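Local coordinates for protease (Helicobacter pylori, PDB 5EUF), which probably acts as a zinc-dependent M16-family metalloprotease that cleaves the cytoplasmic domain of the human junctional adhesion molecule JAM-A, weakening the gastric epithelial barrier, at residues K349-Q354 and Q390-K395; G340-A345 and L394-L399. One frame throughout, in Å; residues are numbered along the deposited sequence.

Interaction 1 (K349-Q354 and Q390-K395)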
ATOM      1  N   LYS B 349     -27.615  12.521  29.052  1.00 48.06           N
ATOM      2  CA  LYS B 349     -26.443  13.344  29.327  1.00 50.32           C
ATOM      3  C   LYS B 349     -25.703  13.661  28.035  1.00 40.08           C
ATOM      4  O   LYS B 349     -25.139  14.744  27.880  1.00 37.28           O
ATOM      5  CB  LYS B 349     -25.503  12.654  30.317  1.00 51.90           C
ATOM      6  CG  LYS B 349     -24.490  13.600  30.943  1.00 58.26           C
ATOM      7  CD  LYS B 349     -25.199  14.781  31.599  1.00 72.63           C
ATOM      8  CE  LYS B 349     -24.217  15.827  32.108  1.00 67.03           C
ATOM      9  NZ  LYS B 349     -24.923  16.995  32.714  1.00 50.23           N
ATOM     10  N   ILE B 350     -25.714  12.709  27.110  1.00 25.91           N
ATOM     11  CA  ILE B 350     -25.110  12.912  25.801  1.00 24.77           C
ATOM     12  C   ILE B 350     -25.831  14.031  25.052  1.00 32.12           C
ATOM     13  O   ILE B 350     -25.199  14.889  24.438  1.00 41.26           O
ATOM     14  CB  ILE B 350     -25.138  11.618  24.961  1.00 23.75           C
ATOM     15  CG1 ILE B 350     -24.377  10.504  25.679  1.00 32.98           C
ATOM     16  CG2 ILE B 350     -24.541  11.852  23.585  1.00 22.71           C
ATOM     17  CD1 ILE B 350     -22.952  10.870  26.026  1.00 42.42           C
ATOM     18  N   LYS B 351     -27.157  14.030  25.128  1.00 37.27           N
ATOM     19  CA  LYS B 351     -27.960  14.995  24.386  1.00 38.76           C
ATOM     20  C   LYS B 351     -27.913  16.393  24.995  1.00 38.70           C
ATOM     21  O   LYS B 351     -27.946  17.387  24.271  1.00 33.44           O
ATOM     22  CB  LYS B 351     -29.412  14.521  24.290  1.00 26.81           C
ATOM     23  CG  LYS B 351     -29.597  13.302  23.406  1.00 28.68           C
ATOM     24  CD  LYS B 351     -31.062  12.942  23.248  1.00 38.00           C
ATOM     25  CE  LYS B 351     -31.226  11.682  22.412  1.00 41.61           C
ATOM     26  NZ  LYS B 351     -32.654  11.281  22.264  1.00 39.02           N
ATOM     27  N   ILE B 352     -27.840  16.477  26.320  1.00 47.13           N
ATOM     28  CA  ILE B 352     -27.811  17.783  26.969  1.00 51.96           C
ATOM     29  C   ILE B 352     -26.444  18.435  26.757  1.00 42.72           C
ATOM     30  O   ILE B 352     -26.343  19.657  26.649  1.00 40.13           O
ATOM     31  CB  ILE B 352     -28.147  17.691  28.483  1.00 71.57           C
ATOM     32  CG1 ILE B 352     -28.267  19.089  29.095  1.00 81.52           C
ATOM     33  CG2 ILE B 352     -27.117  16.868  29.230  1.00 84.23           C
ATOM     34  CD1 ILE B 352     -28.509  19.084  30.591  1.00 90.19           C
ATOM     35  N   ASN B 353     -25.400  17.614  26.665  1.00 39.93           N
ATOM     36  CA  ASN B 353     -24.056  18.125  26.421  1.00 46.22           C
ATOM     37  C   ASN B 353     -23.890  18.578  24.978  1.00 43.29           C
ATOM     38  O   ASN B 353     -23.167  19.535  24.696  1.00 50.44           O
ATOM     39  CB  ASN B 353     -23.003  17.070  26.761  1.00 41.47           C
ATOM     40  CG  ASN B 353     -22.909  16.800  28.249  1.00 49.37           C
ATOM     41  OD1 ASN B 353     -23.281  17.640  29.070  1.00 43.92           O
ATOM     42  ND2 ASN B 353     -22.406  15.622  28.604  1.00 60.28           N
ATOM     43  N   GLN B 354     -24.566  17.884  24.068  1.00 34.95           N
ATOM     44  CA  GLN B 354     -24.519  18.222  22.652  1.00 33.21           C
ATOM     45  C   GLN B 354     -25.210  19.558  22.389  1.00 42.86           C
ATOM     46  O   GLN B 354     -24.783  20.330  21.530  1.00 39.79           O
ATOM     47  CB  GLN B 354     -25.156  17.108  21.814  1.00 38.30           C
ATOM     48  CG  GLN B 354     -25.227  17.400  20.323  1.00 43.55           C
ATOM     49  CD  GLN B 354     -23.877  17.754  19.731  1.00 48.86           C
ATOM     50  OE1 GLN B 354     -22.838  17.272  20.184  1.00 57.66           O
ATOM     51  NE2 GLN B 354     -23.884  18.609  18.714  1.00 48.72           N
ATOM     52  N   GLN B 390     -31.447  15.150  14.227  1.00 43.46           N
ATOM     53  CA  GLN B 390     -31.192  13.721  14.122  1.00 33.63           C
ATOM     54  C   GLN B 390     -30.539  13.197  15.393  1.00 36.46           C
ATOM     55  O   GLN B 390     -30.802  12.072  15.825  1.00 27.24           O
ATOM     56  CB  GLN B 390     -30.311  13.416  12.908  1.00 24.09           C
ATOM     57  CG  GLN B 390     -31.045  13.469  11.577  1.00 37.59           C
ATOM     58  CD  GLN B 390     -30.196  12.984  10.416  1.00 59.39           C
ATOM     59  OE1 GLN B 390     -29.231  12.240  10.602  1.00 65.23           O
ATOM     60  NE2 GLN B 390     -30.554  13.403   9.207  1.00 65.86           N
ATOM     61  N   PHE B 391     -29.693  14.026  15.994  1.00 31.99           N
ATOM     62  CA  PHE B 391     -28.964  13.638  17.194  1.00 31.14           C
ATOM     63  C   PHE B 391     -29.898  13.548  18.393  1.00 32.30           C
ATOM     64  O   PHE B 391     -29.802  12.623  19.199  1.00 29.82           O
ATOM     65  CB  PHE B 391     -27.835  14.632  17.475  1.00 27.32           C
ATOM     66  CG  PHE B 391     -26.800  14.123  18.436  1.00 28.57           C
ATOM     67  CD1 PHE B 391     -26.986  14.236  19.803  1.00 23.12           C
ATOM     68  CD2 PHE B 391     -25.630  13.542  17.970  1.00 27.61           C
ATOM     69  CE1 PHE B 391     -26.031  13.772  20.687  1.00 32.73           C
ATOM     70  CE2 PHE B 391     -24.670  13.077  18.849  1.00 22.20           C
ATOM     71  CZ  PHE B 391     -24.871  13.190  20.209  1.00 24.20           C
ATOM     72  N   LEU B 392     -30.805  14.513  18.501  1.00 31.82           N
ATOM     73  CA  LEU B 392     -31.705  14.589  19.646  1.00 38.40           C
ATOM     74  C   LEU B 392     -32.873  13.613  19.526  1.00 37.70           C
ATOM     75  O   LEU B 392     -33.613  13.404  20.485  1.00 47.50           O
ATOM     76  CB  LEU B 392     -32.227  16.016  19.811  1.00 49.52           C
ATOM     77  CG  LEU B 392     -31.137  17.074  20.000  1.00 54.32           C
ATOM     78  CD1 LEU B 392     -31.743  18.460  20.161  1.00 51.93           C
ATOM     79  CD2 LEU B 392     -30.247  16.727  21.187  1.00 55.70           C
ATOM     80  N   ASP B 393     -33.034  13.020  18.348  1.00 39.95           N
ATOM     81  CA  ASP B 393     -34.077  12.023  18.135  1.00 32.50           C
ATOM     82  C   ASP B 393     -33.509  10.613  18.228  1.00 40.89           C
ATOM     83  O   ASP B 393     -34.218   9.634  17.998  1.00 65.14           O
ATOM     84  CB  ASP B 393     -34.756  12.224  16.780  1.00 27.81           C
ATOM     85  CG  ASP B 393     -35.575  13.494  16.719  1.00 49.95           C
ATOM     86  OD1 ASP B 393     -36.021  13.969  17.784  1.00 69.93           O
ATOM     87  OD2 ASP B 393     -35.775  14.018  15.604  1.00 61.21           O
ATOM     88  N   LEU B 394     -32.225  10.512  18.555  1.00 30.86           N
ATOM     89  CA  LEU B 394     -31.588   9.213  18.718  1.00 36.24           C
ATOM     90  C   LEU B 394     -32.163   8.481  19.921  1.00 35.79           C
ATOM     91  O   LEU B 394     -32.254   9.037  21.012  1.00 32.24           O
ATOM     92  CB  LEU B 394     -30.071   9.360  18.874  1.00 36.05           C
ATOM     93  CG  LEU B 394     -29.238   9.658  17.626  1.00 28.69           C
ATOM     94  CD1 LEU B 394     -27.823  10.046  18.014  1.00 21.67           C
ATOM     95  CD2 LEU B 394     -29.219   8.460  16.696  1.00 24.63           C
ATOM     96  N   LYS B 395     -32.567   7.234  19.712  1.00 39.49           N
ATOM     97  CA  LYS B 395     -32.956   6.379  20.819  1.00 42.93           C
ATOM     98  C   LYS B 395     -31.772   5.489  21.173  1.00 41.17           C
ATOM     99  O   LYS B 395     -30.847   5.345  20.375  1.00 43.24           O
ATOM    100  CB  LYS B 395     -34.187   5.538  20.467  1.00 49.33           C
ATOM    101  CG  LYS B 395     -35.466   6.343  20.254  1.00 47.88           C
ATOM    102  CD  LYS B 395     -35.714   6.627  18.782  1.00 58.20           C
ATOM    103  CE  LYS B 395     -35.912   5.339  17.998  1.00 74.28           C
ATOM    104  NZ  LYS B 395     -36.133   5.594  16.546  1.00 84.27           N
TER

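Interaction 2 (G340-A345 and L394-L399)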
ATOM      1  N   GLY B 340     -26.941  -3.975  24.863  1.00 47.53           N
ATOM      2  CA  GLY B 340     -27.944  -2.929  24.943  1.00 41.26           C
ATOM      3  C   GLY B 340     -28.001  -2.248  26.295  1.00 38.78           C
ATOM      4  O   GLY B 340     -29.018  -1.655  26.656  1.00 36.57           O
ATOM      5  N   GLU B 341     -26.907  -2.325  27.045  1.00 40.54           N
ATOM      6  CA  GLU B 341     -26.866  -1.754  28.385  1.00 43.56           C
ATOM      7  C   GLU B 341     -26.486  -0.278  28.366  1.00 49.00           C
ATOM      8  O   GLU B 341     -25.378   0.096  28.757  1.00 54.47           O
ATOM      9  CB  GLU B 341     -25.896  -2.536  29.274  1.00 51.83           C
ATOM     10  CG  GLU B 341     -26.352  -3.957  29.575  1.00 62.41           C
ATOM     11  CD  GLU B 341     -25.491  -4.640  30.620  1.00 71.67           C
ATOM     12  OE1 GLU B 341     -25.695  -5.848  30.863  1.00 78.56           O
ATOM     13  OE2 GLU B 341     -24.613  -3.967  31.200  1.00 77.33           O
ATOM     14  N   ILE B 342     -27.412   0.553  27.897  1.00 44.03           N
ATOM     15  CA  ILE B 342     -27.274   2.001  27.995  1.00 26.49           C
ATOM     16  C   ILE B 342     -28.461   2.585  28.746  1.00 27.67           C
ATOM     17  O   ILE B 342     -29.607   2.428  28.322  1.00 44.25           O
ATOM     18  CB  ILE B 342     -27.190   2.671  26.621  1.00 25.27           C
ATOM     19  CG1 ILE B 342     -26.243   1.908  25.696  1.00 51.28           C
ATOM     20  CG2 ILE B 342     -26.754   4.119  26.771  1.00 36.06           C
ATOM     21  CD1 ILE B 342     -26.243   2.439  24.283  1.00 51.08           C
ATOM     22  N   THR B 343     -28.191   3.259  29.857  1.00 32.47           N
ATOM     23  CA  THR B 343     -29.259   3.841  30.662  1.00 39.91           C
ATOM     24  C   THR B 343     -29.892   5.026  29.953  1.00 46.56           C
ATOM     25  O   THR B 343     -29.248   5.692  29.139  1.00 41.03           O
ATOM     26  CB  THR B 343     -28.752   4.311  32.035  1.00 50.82           C
ATOM     27  OG1 THR B 343     -28.048   5.551  31.890  1.00 29.99           O
ATOM     28  CG2 THR B 343     -27.837   3.266  32.658  1.00 49.77           C
ATOM     29  N   GLN B 344     -31.158   5.288  30.266  1.00 48.43           N
ATOM     30  CA  GLN B 344     -31.837   6.465  29.740  1.00 39.86           C
ATOM     31  C   GLN B 344     -31.137   7.728  30.224  1.00 40.09           C
ATOM     32  O   GLN B 344     -31.073   8.728  29.506  1.00 33.38           O
ATOM     33  CB  GLN B 344     -33.309   6.468  30.149  1.00 31.90           C
ATOM     34  CG  GLN B 344     -34.182   5.579  29.283  1.00 40.48           C
ATOM     35  CD  GLN B 344     -34.240   6.048  27.840  1.00 49.88           C
ATOM     36  OE1 GLN B 344     -34.301   7.248  27.568  1.00 57.44           O
ATOM     37  NE2 GLN B 344     -34.209   5.103  26.907  1.00 46.11           N
ATOM     38  N   ALA B 345     -30.600   7.668  31.439  1.00 35.35           N
ATOM     39  CA  ALA B 345     -29.833   8.772  32.002  1.00 37.26           C
ATOM     40  C   ALA B 345     -28.568   9.048  31.188  1.00 39.12           C
ATOM     41  O   ALA B 345     -28.222  10.202  30.945  1.00 29.65           O
ATOM     42  CB  ALA B 345     -29.477   8.480  33.454  1.00 48.29           C
ATOM     43  N   LEU B 394     -32.225  10.512  18.555  1.00 30.86           N
ATOM     44  CA  LEU B 394     -31.588   9.213  18.718  1.00 36.24           C
ATOM     45  C   LEU B 394     -32.163   8.481  19.921  1.00 35.79           C
ATOM     46  O   LEU B 394     -32.254   9.037  21.012  1.00 32.24           O
ATOM     47  CB  LEU B 394     -30.071   9.360  18.874  1.00 36.05           C
ATOM     48  CG  LEU B 394     -29.238   9.658  17.626  1.00 28.69           C
ATOM     49  CD1 LEU B 394     -27.823  10.046  18.014  1.00 21.67           C
ATOM     50  CD2 LEU B 394     -29.219   8.460  16.696  1.00 24.63           C
ATOM     51  N   LYS B 395     -32.567   7.234  19.712  1.00 39.49           N
ATOM     52  CA  LYS B 395     -32.956   6.379  20.819  1.00 42.93           C
ATOM     53  C   LYS B 395     -31.772   5.489  21.173  1.00 41.17           C
ATOM     54  O   LYS B 395     -30.847   5.345  20.375  1.00 43.24           O
ATOM     55  CB  LYS B 395     -34.187   5.538  20.467  1.00 49.33           C
ATOM     56  CG  LYS B 395     -35.466   6.343  20.254  1.00 47.88           C
ATOM     57  CD  LYS B 395     -35.714   6.627  18.782  1.00 58.20           C
ATOM     58  CE  LYS B 395     -35.912   5.339  17.998  1.00 74.28           C
ATOM     59  NZ  LYS B 395     -36.133   5.594  16.546  1.00 84.27           N
ATOM     60  N   VAL B 396     -31.791   4.911  22.370  1.00 42.97           N
ATOM     61  CA  VAL B 396     -30.751   3.977  22.791  1.00 30.57           C
ATOM     62  C   VAL B 396     -30.617   2.851  21.773  1.00 47.35           C
ATOM     63  O   VAL B 396     -29.509   2.424  21.441  1.00 54.51           O
ATOM     64  CB  VAL B 396     -31.052   3.380  24.179  1.00 37.19           C
ATOM     65  CG1 VAL B 396     -30.088   2.245  24.497  1.00 36.16           C
ATOM     66  CG2 VAL B 396     -30.989   4.457  25.248  1.00 36.22           C
ATOM     67  N   SER B 397     -31.759   2.390  21.270  1.00 52.73           N
ATOM     68  CA  SER B 397     -31.801   1.325  20.277  1.00 37.50           C
ATOM     69  C   SER B 397     -30.974   1.676  19.043  1.00 36.09           C
ATOM     70  O   SER B 397     -30.334   0.805  18.454  1.00 53.66           O
ATOM     71  CB  SER B 397     -33.247   1.029  19.874  1.00 26.81           C
ATOM     72  OG  SER B 397     -33.888   2.193  19.385  1.00 30.56           O
ATOM     73  N   ASP B 398     -30.985   2.949  18.660  1.00 24.03           N
ATOM     74  CA  ASP B 398     -30.194   3.405  17.521  1.00 36.40           C
ATOM     75  C   ASP B 398     -28.708   3.223  17.802  1.00 37.83           C
ATOM     76  O   ASP B 398     -27.951   2.774  16.943  1.00 27.40           O
ATOM     77  CB  ASP B 398     -30.496   4.871  17.194  1.00 34.31           C
ATOM     78  CG  ASP B 398     -31.892   5.070  16.633  1.00 57.28           C
ATOM     79  OD1 ASP B 398     -32.392   4.154  15.944  1.00 56.52           O
ATOM     80  OD2 ASP B 398     -32.489   6.141  16.879  1.00 57.67           O
ATOM     81  N   LEU B 399     -28.299   3.563  19.018  1.00 31.04           N
ATOM     82  CA  LEU B 399     -26.910   3.417  19.428  1.00 29.22           C
ATOM     83  C   LEU B 399     -26.495   1.947  19.469  1.00 37.21           C
ATOM     84  O   LEU B 399     -25.365   1.605  19.129  1.00 42.48           O
ATOM     85  CB  LEU B 399     -26.687   4.063  20.797  1.00 25.28           C
ATOM     86  CG  LEU B 399     -26.469   5.578  20.861  1.00 27.39           C
ATOM     87  CD1 LEU B 399     -27.690   6.351  20.390  1.00 35.38           C
ATOM     88  CD2 LEU B 399     -26.090   5.988  22.276  1.00 29.56           C
TER

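Interaction 1 (K349-Q354 and Q390-K395)
Helix 344-361 packs here against the C-terminal end of helix 387-392 and the turn that follows it, in the all-helical part of the C-terminal half of this M16 peptidase. The polar part of the contact belongs to Lys351. Its CG lies anti to the carbonyl carbon, and beyond CG the chain runs fully extended, carrying the ammonium group across to the end of the other helix. There NZ grips two backbone carbonyls, donating to Leu394 O at 2.6 Å and to Leu392 O at 2.9 Å. The first bond lies in the carbonyl plane with a C=O...N angle of 146°; the second meets its oxygen from well above the carbonyl plane. Lysine suits this place, because a long cation can reach both Leu392 O, at the end of the helix, and Leu394 O, in the turn beyond it, and probably offsets the partial negative charge of the helix end. The methylenes of Lys351 are used too: CB rests on Leu392 CD2 at 3.9 Å.

The aromatic part centres on Phe391, whose CG is anti to its backbone N (chi1 -163°), which places the ring between helix 344-361 and Val267 and Ala271 of helix 266-276. Ile350 meets the ring at its edge, CG2 lying 3.6 Å from Phe391 CZ. Gln354 serves two purposes: its amide NE2 bonds to Gln388 OE1, while its aliphatic part lies on the ring. Bent at chi2, it makes a CH-pi contact over one face, with CG 3.9 Å from the Phe391 ring centroid and 23° off the normal.

Interaction 2 (G340-A345 and L394-L399)
The turn that enters helix 344-361 meets the first turn of helix 396-406 in an apolar contact between helix N-termini. Ile342 and Val396 form its centre, where the two side chains lie alongside each other, pointing opposite ways. Val396 places CG1 anti to its backbone N (chi1 171°), and this methyl rests against Ile342 CB at 3.6 Å. The other branch of Val396, CG2, turns to Gln344, where it lies 3.7 Å from NE2. Valine suits this place because its two methyls serve different neighbours. Ile342 suits its own by length: CD1 passes Val396 and reaches Leu399, touching CB at 3.9 Å.

Around this first shell, Leu337 of helix 323-338 also packs on Ile342, and Leu347 of helix 344-361 touches both Val396 and Leu399. Backbone geometry brings Ile342 into position. Gly340 ends the preceding helix in a Schellman motif at positive phi (94°), where a side chain would clash with the preceding carbonyl oxygen, and Glu341 centres an inverse gamma turn. Thr343 then N-caps helix 344-361, its OG1 bonded to Glu346 N. On the other segment Lys395 holds the N-cap position, and Asp398, three residues on, accepts from its main chain: Lys395 N donates to Asp398 OD2 at 3.0 Å, almost straight at 175°, with the nitrogen above the carboxylate plane.

Interactions 1 and 2 lie about 10 Å apart, centre to centre, and both use helix 344-361. Interaction 2 takes its entry and first turn, interaction 1 its next turns. The partner segments overlap: 390-395 ends helix 387-392, 394-399 begins helix 396-406, and Leu394 and Lys395 belong to both. Along the chain the order is 340-345, 349-354, 390-395, 394-399, so interaction 1 is nested within interaction 2, and the intervening chain is mostly helical, with no strand. Helix 344-361 and its entry are thus joined to helices 387-392 and 396-406, with helix 266-276 beside both contacts. Zinc-binding and catalytic residues lie elsewhere, but a bound zinc ion is about 10 Å from the Gln354 side chain.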